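Local coordinates for uncharacterized protein Y57A10A.28 (Caenorhabditis elegans, PDB 5EIK) that conducts potassium across intracellular membranes as a homotrimeric channel that binds PIP2 and may carry the counter-ion current during calcium release, at residues L25-Y30 with K130-T135; S42-H45 with D50-S53; F79-P84 with R147-S152. All coordinates share one frame; numbering follows the deposited sequence.

Contact 1: L25-Y30 with K130-T135. With PT5 ([(2R)-1-octadecanoyloxy-3-[oxidanyl-[(1R,2R,3S,4R,5R,6S)-2,3,6-tris(oxidanyl)-4,5-diphosphonooxy-cyclohexyl]oxy-phospho ryl]oxy-propan-2-yl] (8Z)-icosa-5,8,11,14-tetraenoate), chain B.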
# COMPACT_ATOMS: atom_id res chain seq x y z
N LEU A 25 32.90 0.42 10.76
CA LEU A 25 33.07 -0.63 9.76
C LEU A 25 32.42 -0.26 8.43
O LEU A 25 31.27 0.15 8.39
CB LEU A 25 32.44 -1.92 10.26
CG LEU A 25 33.17 -2.67 11.36
CD1 LEU A 25 32.29 -3.79 11.88
CD2 LEU A 25 34.48 -3.22 10.81
N LYS A 26 33.17 -0.42 7.35
CA LYS A 26 32.63 -0.13 6.02
C LYS A 26 31.76 -1.33 5.63
O LYS A 26 32.27 -2.41 5.31
CB LYS A 26 33.75 0.08 5.01
CG LYS A 26 33.24 0.48 3.64
CD LYS A 26 32.48 1.80 3.71
CE LYS A 26 31.33 1.84 2.71
NZ LYS A 26 30.24 0.87 3.07
N LEU A 27 30.45 -1.13 5.67
CA LEU A 27 29.48 -2.18 5.36
C LEU A 27 29.57 -2.75 3.95
O LEU A 27 29.43 -3.96 3.76
CB LEU A 27 28.08 -1.66 5.64
CG LEU A 27 27.91 -1.19 7.09
CD1 LEU A 27 26.47 -0.78 7.33
CD2 LEU A 27 28.30 -2.31 8.05
N TYR A 28 29.80 -1.89 2.97
CA TYR A 28 29.93 -2.35 1.60
C TYR A 28 31.34 -2.92 1.39
O TYR A 28 32.34 -2.32 1.80
CB TYR A 28 29.69 -1.18 0.63
CG TYR A 28 29.74 -1.58 -0.82
CD1 TYR A 28 28.60 -2.09 -1.46
CD2 TYR A 28 30.91 -1.47 -1.56
CE1 TYR A 28 28.64 -2.46 -2.81
CE2 TYR A 28 30.97 -1.85 -2.89
CZ TYR A 28 29.83 -2.34 -3.51
OH TYR A 28 29.88 -2.69 -4.84
N PRO A 29 31.45 -4.10 0.75
CA PRO A 29 30.34 -4.89 0.22
C PRO A 29 30.05 -6.16 1.03
O PRO A 29 29.06 -6.83 0.80
CB PRO A 29 30.83 -5.23 -1.18
CG PRO A 29 32.28 -5.58 -0.89
CD PRO A 29 32.72 -4.49 0.10
N TYR A 30 30.92 -6.48 1.99
CA TYR A 30 30.76 -7.70 2.76
C TYR A 30 29.61 -7.77 3.76
O TYR A 30 28.95 -8.81 3.87
CB TYR A 30 32.08 -8.04 3.45
CG TYR A 30 33.15 -8.38 2.44
CD1 TYR A 30 32.99 -9.46 1.58
CD2 TYR A 30 34.28 -7.58 2.31
CE1 TYR A 30 33.94 -9.74 0.60
CE2 TYR A 30 35.24 -7.85 1.33
CZ TYR A 30 35.06 -8.93 0.48
OH TYR A 30 35.99 -9.21 -0.50
N LYS A 130 25.07 -9.60 9.37
CA LYS A 130 23.79 -8.97 9.09
C LYS A 130 23.31 -8.13 10.27
O LYS A 130 22.79 -7.03 10.09
CB LYS A 130 22.72 -10.02 8.75
CG LYS A 130 21.38 -9.39 8.43
CD LYS A 130 20.27 -10.40 8.36
CE LYS A 130 18.91 -9.71 8.28
NZ LYS A 130 17.80 -10.68 8.50
N GLU A 131 23.47 -8.65 11.49
CA GLU A 131 23.04 -7.90 12.65
C GLU A 131 23.83 -6.59 12.78
O GLU A 131 23.29 -5.57 13.18
CB GLU A 131 23.16 -8.75 13.92
CG GLU A 131 22.17 -9.91 13.95
CD GLU A 131 20.75 -9.49 13.61
OE1 GLU A 131 20.26 -8.48 14.17
OE2 GLU A 131 20.11 -10.16 12.77
N VAL A 132 25.10 -6.62 12.42
CA VAL A 132 25.90 -5.41 12.48
C VAL A 132 25.30 -4.40 11.49
O VAL A 132 25.15 -3.23 11.81
CB VAL A 132 27.38 -5.69 12.09
CG1 VAL A 132 28.12 -4.37 11.82
CG2 VAL A 132 28.06 -6.46 13.22
N GLN A 133 24.94 -4.88 10.30
CA GLN A 133 24.38 -4.00 9.28
C GLN A 133 22.99 -3.45 9.66
O GLN A 133 22.67 -2.30 9.38
CB GLN A 133 24.33 -4.75 7.94
CG GLN A 133 24.16 -3.85 6.73
CD GLN A 133 22.97 -4.24 5.89
OE1 GLN A 133 21.97 -4.72 6.41
NE2 GLN A 133 23.07 -4.03 4.57
N ARG A 134 22.18 -4.27 10.31
CA ARG A 134 20.86 -3.83 10.74
C ARG A 134 20.97 -2.65 11.71
O ARG A 134 20.22 -1.67 11.60
CB ARG A 134 20.11 -4.97 11.43
CG ARG A 134 18.70 -4.58 11.85
CD ARG A 134 18.15 -5.51 12.92
NE ARG A 134 18.20 -6.91 12.51
CZ ARG A 134 17.31 -7.49 11.71
NH1 ARG A 134 16.29 -6.80 11.22
NH2 ARG A 134 17.45 -8.77 11.39
N THR A 135 21.91 -2.75 12.65
CA THR A 135 22.12 -1.70 13.64
C THR A 135 22.44 -0.39 12.94
O THR A 135 21.96 0.67 13.33
CB THR A 135 23.26 -2.05 14.59
OG1 THR A 135 22.97 -3.29 15.25
CG2 THR A 135 23.42 -0.97 15.64
O12 PT5 B . 6.95 -9.15 13.62
P1 PT5 B . 6.79 -8.53 12.24
O13 PT5 B . 7.08 -6.82 12.15
O11 PT5 B . 5.30 -8.71 11.57
O6 PT5 B . 8.73 -11.63 10.86
O1 PT5 B . 7.79 -9.10 11.16
C1 PT5 B . 9.16 -9.37 11.46
C6 PT5 B . 9.54 -10.50 10.55
C2 PT5 B . 10.11 -8.14 11.21
O2 PT5 B . 9.95 -7.66 9.86
C3 PT5 B . 11.61 -8.56 11.37
O3 PT5 B . 12.42 -7.44 11.02
C4 PT5 B . 11.98 -9.73 10.50
O4 PT5 B . 13.25 -10.19 10.85
P4 PT5 B . 14.49 -10.08 9.81
O41 PT5 B . 14.19 -10.76 8.37
O42 PT5 B . 15.81 -10.78 10.43
O43 PT5 B . 14.77 -8.62 9.56
C5 PT5 B . 11.01 -10.91 10.65
O5 PT5 B . 11.30 -11.84 9.61
P5 PT5 B . 12.02 -13.24 10.06
O52 PT5 B . 12.58 -13.20 11.55
O51 PT5 B . 10.91 -14.49 9.83
O53 PT5 B . 13.17 -13.35 8.87
C7 PT5 B . 6.73 -6.07 10.96
C8 PT5 B . 6.08 -4.76 11.44
C9 PT5 B . 4.52 -4.81 11.55
O16 PT5 B . 6.46 -3.67 10.51
C10 PT5 B . 7.41 -2.80 10.97
O17 PT5 B . 8.60 -3.03 10.97
O18 PT5 B . 3.94 -3.64 10.82
C11 PT5 B . 2.63 -3.12 11.11
O19 PT5 B . 2.01 -3.25 12.20
C12 PT5 B . 6.83 -1.48 11.47
C13 PT5 B . 7.39 -0.16 10.86
C14 PT5 B . 6.74 1.07 11.53
C15 PT5 B . 5.66 1.73 10.66
C16 PT5 B . 5.16 3.10 11.22
C17 PT5 B . 3.63 3.32 11.04
C18 PT5 B . 3.27 4.74 10.58
C19 PT5 B . 2.26 5.05 9.91
C20 PT5 B . 1.66 4.79 8.52
C21 PT5 B . 0.57 3.69 8.44
C22 PT5 B . 0.24 3.28 6.99
C23 PT5 B . -1.28 3.09 6.76
C24 PT5 B . -1.79 3.84 5.51
C31 PT5 B . 2.03 -2.37 9.92
C32 PT5 B . 2.52 -0.90 9.83
C33 PT5 B . 2.03 -0.16 8.56
C34 PT5 B . 3.01 -0.19 7.36
C35 PT5 B . 2.57 0.44 5.95
C36 PT5 B . 2.11 -0.32 4.90
C37 PT5 B . 1.01 0.26 3.98
C38 PT5 B . 1.39 -0.07 2.62
C39 PT5 B . 0.79 -1.06 1.73
C40 PT5 B . 0.98 -2.52 1.98
C25 PT5 B . -2.00 2.89 4.30
C26 PT5 B . -2.27 3.65 2.99
C41 PT5 B . -0.22 -3.32 2.48
C42 PT5 B . 0.14 -4.76 2.86
C43 PT5 B . 0.52 -4.93 4.33
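L27 makes the closer part of this contact: its CD1 rests against Q133 CG at 3.9 Å, and its other methyl, CD2, lies alongside V132 CG1 at 4.3 Å. With CG of L27 anti to its own carbonyl carbon (chi1 -58°), the fork comes down on the helix, one methyl on each of two successive residues. L25 adds a second methyl to V132 CG1, with CD1 at 4.2 Å. The fit is purely apolar, and Q133 offers it only the aliphatic part of its chain; its amide NE2 is hydrogen-bonded elsewhere, to D32 OD1. The loose side is the outer one. There, in the loop between the first two helices, K26 is exposed, the K26 carbonyl O and the Y28 hydroxyl bind detergent, and L25 is itself near a detergent molecule. The opposite flank of the helix illustrates how a membrane protein grips a lipid head group. K130, extended along its length, brings NZ to O42 of the PIP2 4-phosphate at 2.8 Å. R134 meets the same phosphate with two nitrogens: NH2 bonds to O42, and NH1 reaches O43 at 2.9 Å with an N-H...O angle of 160°. Its guanidinium is held from behind by E131, whose OE1 accepts NE at 3.1 Å in a salt bridge, on the syn side though tilted 27° out of the carboxylate plane. E131 is thus a second-shell residue that would help to fix the rotation of a lipid-binding arginine and probably balances part of its charge. Helix 30-47 packs on V132 and Q133 through F31 and H35, while helices 218-238 and 194-209 enclose E131, R134 and T135 on other sides.

Contact 2: S42-H45 with D50-S53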
# COMPACT_ATOMS: atom_id res chain seq x y z
N SER A 42 16.05 -16.63 2.33
CA SER A 42 14.71 -16.56 2.91
C SER A 42 13.66 -16.63 1.80
O SER A 42 12.69 -17.39 1.89
CB SER A 42 14.57 -15.27 3.72
OG SER A 42 13.29 -15.20 4.33
N VAL A 43 13.84 -15.84 0.75
CA VAL A 43 12.88 -15.86 -0.34
C VAL A 43 12.85 -17.25 -0.96
O VAL A 43 11.79 -17.74 -1.35
CB VAL A 43 13.24 -14.83 -1.44
CG1 VAL A 43 12.35 -15.03 -2.65
CG2 VAL A 43 13.07 -13.42 -0.89
N ARG A 44 14.01 -17.89 -1.05
CA ARG A 44 14.10 -19.22 -1.63
C ARG A 44 13.39 -20.26 -0.75
O ARG A 44 12.72 -21.16 -1.26
CB ARG A 44 15.56 -19.62 -1.84
CG ARG A 44 15.75 -21.04 -2.32
CD ARG A 44 17.09 -21.24 -3.02
NE ARG A 44 17.35 -22.66 -3.25
CZ ARG A 44 18.36 -23.14 -3.96
NH1 ARG A 44 19.23 -22.31 -4.53
NH2 ARG A 44 18.51 -24.45 -4.10
N HIS A 45 13.53 -20.13 0.56
CA HIS A 45 12.87 -21.06 1.47
C HIS A 45 11.35 -20.85 1.36
O HIS A 45 10.58 -21.82 1.31
CB HIS A 45 13.32 -20.80 2.91
CG HIS A 45 12.64 -21.68 3.92
ND1 HIS A 45 12.90 -23.03 4.02
CD2 HIS A 45 11.71 -21.40 4.86
CE1 HIS A 45 12.15 -23.55 4.98
NE2 HIS A 45 11.43 -22.58 5.51
N ASP A 50 9.69 -26.25 -5.37
CA ASP A 50 9.78 -25.89 -6.78
C ASP A 50 10.56 -24.59 -6.99
O ASP A 50 10.65 -24.08 -8.11
CB ASP A 50 8.38 -25.73 -7.35
CG ASP A 50 7.53 -24.79 -6.52
OD1 ASP A 50 7.33 -25.08 -5.31
OD2 ASP A 50 7.06 -23.77 -7.06
N ALA A 51 11.12 -24.06 -5.90
CA ALA A 51 11.88 -22.82 -5.95
C ALA A 51 12.75 -22.69 -7.19
O ALA A 51 12.64 -21.71 -7.93
CB ALA A 51 12.76 -22.70 -4.70
N ILE A 52 13.60 -23.68 -7.43
CA ILE A 52 14.49 -23.65 -8.58
C ILE A 52 13.76 -23.63 -9.92
O ILE A 52 14.12 -22.86 -10.80
CB ILE A 52 15.48 -24.83 -8.54
CG1 ILE A 52 16.45 -24.64 -7.37
CG2 ILE A 52 16.25 -24.90 -9.85
CD1 ILE A 52 17.44 -25.78 -7.20
N SER A 53 12.75 -24.48 -10.07
CA SER A 53 12.01 -24.51 -11.33
C SER A 53 11.32 -23.15 -11.47
O SER A 53 11.33 -22.55 -12.54
CB SER A 53 10.96 -25.63 -11.32
OG SER A 53 9.96 -25.39 -10.34
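R44 reaches across the first turn of the short helix that follows its own, and I52 lies over one face of its guanidinium. I52 CG1 stands 3.9 Å above that plane, displaced toward the rim, so the group is met on its flat side by a hydrocarbon branch. The terminal methyl of the isoleucine comes nearest, with CD1 at 3.5 Å from R44 NH2. The two side chains lie at a slant to each other. CG of R44 is anti to its backbone N (chi1 175°), and the chain stays extended as far as NE, which carries the guanidinium past A51 to I52. On the isoleucine it is CG1, standing anti to the carbonyl carbon (chi1 -68°), that bears the touching methyl.

Beneath this, A51 meets the backbone of helix 30-47. Its CB points at that helix and sits 3.8 Å from R44 O, with R44 CG a little farther off. The CA atoms of R44 and A51, 6.0 Å apart, are the nearest such pair between the two segments. The contact belongs to a sharp turn at the cytoplasmic end of the first transmembrane helix, where helix 30-47 gives way through a few residues to helix 51-57. At the start of helix 51-57, S53 OG donates to D50 O at 2.7 Å, in the carbonyl plane and on a lone pair.

The polar end of R44 is satisfied by residues beyond the turn. NH2 forms a salt bridge with D111, and F114 makes a cation-pi contact with the guanidinium.

Contact 3: F79-P84 with R147-S152. With PT5 ([(2R)-1-octadecanoyloxy-3-[oxidanyl-[(1R,2R,3S,4R,5R,6S)-2,3,6-tris(oxidanyl)-4,5-diphosphonooxy-cyclohexyl]oxy-phospho ryl]oxy-propan-2-yl] (8Z)-icosa-5,8,11,14-tetraenoate), chain B.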
# COMPACT_ATOMS: atom_id res chain seq x y z
N PHE A 79 8.39 5.26 1.88
CA PHE A 79 6.94 5.28 1.94
C PHE A 79 6.46 6.18 3.09
O PHE A 79 5.58 7.01 2.90
CB PHE A 79 6.41 3.86 2.12
CG PHE A 79 4.92 3.80 2.34
CD1 PHE A 79 4.04 4.08 1.30
CD2 PHE A 79 4.41 3.48 3.59
CE1 PHE A 79 2.66 4.04 1.51
CE2 PHE A 79 3.03 3.44 3.81
CZ PHE A 79 2.16 3.73 2.77
N LEU A 80 7.05 6.02 4.27
CA LEU A 80 6.64 6.81 5.43
C LEU A 80 6.95 8.30 5.29
O LEU A 80 6.16 9.14 5.73
CB LEU A 80 7.32 6.28 6.69
CG LEU A 80 7.04 4.82 7.06
CD1 LEU A 80 7.80 4.50 8.33
CD2 LEU A 80 5.54 4.59 7.25
N LEU A 81 8.08 8.62 4.69
CA LEU A 81 8.49 10.02 4.53
C LEU A 81 7.95 10.71 3.28
O LEU A 81 8.18 11.89 3.09
CB LEU A 81 10.01 10.11 4.57
CG LEU A 81 10.60 9.62 5.89
CD1 LEU A 81 12.11 9.54 5.80
CD2 LEU A 81 10.16 10.55 7.02
N GLY A 82 7.24 9.97 2.44
CA GLY A 82 6.70 10.56 1.23
C GLY A 82 7.74 10.79 0.15
O GLY A 82 7.56 11.66 -0.71
N GLU A 83 8.83 10.04 0.18
CA GLU A 83 9.88 10.17 -0.82
C GLU A 83 9.54 9.16 -1.90
O GLU A 83 8.81 8.20 -1.64
CB GLU A 83 11.24 9.81 -0.21
CG GLU A 83 11.50 10.43 1.15
CD GLU A 83 12.81 9.95 1.78
OE1 GLU A 83 13.08 8.73 1.72
OE2 GLU A 83 13.55 10.77 2.34
N PRO A 84 10.04 9.36 -3.12
CA PRO A 84 9.73 8.40 -4.20
C PRO A 84 10.09 6.99 -3.73
O PRO A 84 11.21 6.75 -3.29
CB PRO A 84 10.62 8.89 -5.34
CG PRO A 84 10.62 10.38 -5.13
CD PRO A 84 10.83 10.50 -3.63
N ARG A 147 17.13 14.92 10.74
CA ARG A 147 17.48 16.00 9.85
C ARG A 147 16.24 16.59 9.15
O ARG A 147 16.22 17.78 8.83
CB ARG A 147 18.49 15.51 8.82
CG ARG A 147 18.97 16.56 7.83
CD ARG A 147 20.21 16.08 7.09
NE ARG A 147 19.99 14.81 6.40
CZ ARG A 147 19.25 14.66 5.31
NH1 ARG A 147 18.66 15.72 4.76
NH2 ARG A 147 19.11 13.46 4.76
N ILE A 148 15.22 15.78 8.94
CA ILE A 148 14.01 16.27 8.28
C ILE A 148 12.98 16.83 9.25
O ILE A 148 12.41 17.89 9.01
CB ILE A 148 13.33 15.17 7.44
CG1 ILE A 148 14.31 14.61 6.41
CG2 ILE A 148 12.14 15.74 6.70
CD1 ILE A 148 13.72 13.50 5.56
N TYR A 149 12.74 16.11 10.35
CA TYR A 149 11.77 16.52 11.37
C TYR A 149 12.44 16.56 12.74
O TYR A 149 12.22 15.70 13.59
CB TYR A 149 10.60 15.53 11.39
CG TYR A 149 9.89 15.46 10.07
CD1 TYR A 149 9.06 16.49 9.65
CD2 TYR A 149 10.08 14.38 9.21
CE1 TYR A 149 8.44 16.46 8.40
CE2 TYR A 149 9.47 14.33 7.96
CZ TYR A 149 8.65 15.38 7.56
OH TYR A 149 8.06 15.36 6.32
N PRO A 150 13.26 17.60 12.97
CA PRO A 150 14.00 17.81 14.21
C PRO A 150 13.25 17.62 15.54
O PRO A 150 13.84 17.14 16.50
CB PRO A 150 14.53 19.24 14.06
CG PRO A 150 14.70 19.37 12.57
CD PRO A 150 13.42 18.76 12.07
N GLU A 151 11.97 17.97 15.60
CA GLU A 151 11.24 17.84 16.86
C GLU A 151 10.25 16.69 16.96
O GLU A 151 9.57 16.53 17.98
CB GLU A 151 10.52 19.16 17.16
CG GLU A 151 11.35 20.39 16.85
CD GLU A 151 12.70 20.40 17.56
OE1 GLU A 151 13.57 21.21 17.17
OE2 GLU A 151 12.89 19.59 18.50
N SER A 152 10.16 15.87 15.93
CA SER A 152 9.22 14.76 15.94
C SER A 152 9.88 13.47 16.41
O SER A 152 10.32 12.66 15.60
CB SER A 152 8.63 14.56 14.54
OG SER A 152 8.12 15.79 14.04
O12 PT5 B . 6.95 -9.15 13.62
P1 PT5 B . 6.79 -8.53 12.24
O13 PT5 B . 7.08 -6.82 12.15
O11 PT5 B . 5.30 -8.71 11.57
O6 PT5 B . 8.73 -11.63 10.86
O1 PT5 B . 7.79 -9.10 11.16
C1 PT5 B . 9.16 -9.37 11.46
C6 PT5 B . 9.54 -10.50 10.55
C2 PT5 B . 10.11 -8.14 11.21
O2 PT5 B . 9.95 -7.66 9.86
C3 PT5 B . 11.61 -8.56 11.37
O3 PT5 B . 12.42 -7.44 11.02
C4 PT5 B . 11.98 -9.73 10.50
O4 PT5 B . 13.25 -10.19 10.85
P4 PT5 B . 14.49 -10.08 9.81
O41 PT5 B . 14.19 -10.76 8.37
O42 PT5 B . 15.81 -10.78 10.43
O43 PT5 B . 14.77 -8.62 9.56
C5 PT5 B . 11.01 -10.91 10.65
O5 PT5 B . 11.30 -11.84 9.61
P5 PT5 B . 12.02 -13.24 10.06
O52 PT5 B . 12.58 -13.20 11.55
O51 PT5 B . 10.91 -14.49 9.83
O53 PT5 B . 13.17 -13.35 8.87
C7 PT5 B . 6.73 -6.07 10.96
C8 PT5 B . 6.08 -4.76 11.44
C9 PT5 B . 4.52 -4.81 11.55
O16 PT5 B . 6.46 -3.67 10.51
C10 PT5 B . 7.41 -2.80 10.97
O17 PT5 B . 8.60 -3.03 10.97
O18 PT5 B . 3.94 -3.64 10.82
C11 PT5 B . 2.63 -3.12 11.11
O19 PT5 B . 2.01 -3.25 12.20
C12 PT5 B . 6.83 -1.48 11.47
C13 PT5 B . 7.39 -0.16 10.86
C14 PT5 B . 6.74 1.07 11.53
C15 PT5 B . 5.66 1.73 10.66
C16 PT5 B . 5.16 3.10 11.22
C17 PT5 B . 3.63 3.32 11.04
C18 PT5 B . 3.27 4.74 10.58
C19 PT5 B . 2.26 5.05 9.91
C20 PT5 B . 1.66 4.79 8.52
C21 PT5 B . 0.57 3.69 8.44
C22 PT5 B . 0.24 3.28 6.99
C23 PT5 B . -1.28 3.09 6.76
C24 PT5 B . -1.79 3.84 5.51
C31 PT5 B . 2.03 -2.37 9.92
C32 PT5 B . 2.52 -0.90 9.83
C33 PT5 B . 2.03 -0.16 8.56
C34 PT5 B . 3.01 -0.19 7.36
C35 PT5 B . 2.57 0.44 5.95
C36 PT5 B . 2.11 -0.32 4.90
C37 PT5 B . 1.01 0.26 3.98
C38 PT5 B . 1.39 -0.07 2.62
C39 PT5 B . 0.79 -1.06 1.73
C40 PT5 B . 0.98 -2.52 1.98
C25 PT5 B . -2.00 2.89 4.30
C26 PT5 B . -2.27 3.65 2.99
C41 PT5 B . -0.22 -3.32 2.48
C42 PT5 B . 0.14 -4.76 2.86
C43 PT5 B . 0.52 -4.93 4.33
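The Y149 ring receives L81 at its edge: L81 CD2 lies near the ring plane, 4.0 Å from CE2, while CG2 of the adjoining I148 sits over one face toward the rim. L81 and Y149 run past each other in opposite senses, and L81's second methyl, CD1, packs against I148 CD1 at 4.3 Å. E83 comes close to that isoleucine too, but its OE2 is hydrogen-bonded to H144. The F79 ring touches the lipid, with CE2 3.7 Å from C35 of a PIP2 tail and CZ near C37 and C38, while L80 CD2 lies by the other tail. Both segments are helix ends: helix 72-81 closes in a Schellman motif at G82, where the backbone takes a positive phi (75°), and a type I turn from Y149 to S152 leads from helix 120-148 into helix 153-165. An alanine in place of F79 would remove the ring, and the tail around C35 to C38 would probably lose its flat neighbour and become freer to move. Trimer packing adds P84 of the second subunit on Y149 and F79 of the third subunit on F79.

Contacts 1 and 3 share helix 120-148, contact 1 within its length and contact 3 at its end, with centres about 24 Å apart. A single PIP2 molecule touches both: its head group at contact 1, its tails at contact 3. Along the chain these two contacts alternate, whereas contact 2 is nested inside the loop that contact 1 closes and is complete before contact 3 opens. Contact 2 joins helices 30-47 and 51-57, its centre about 25 Å from contact 1's. Contacts 2 and 3 lie on opposite sides of the chain's centre, their centres about 36 Å apart. The bound lipid thus spans from one helix's middle to the subunit interface, consistent with trimerization that probably requires PIP2.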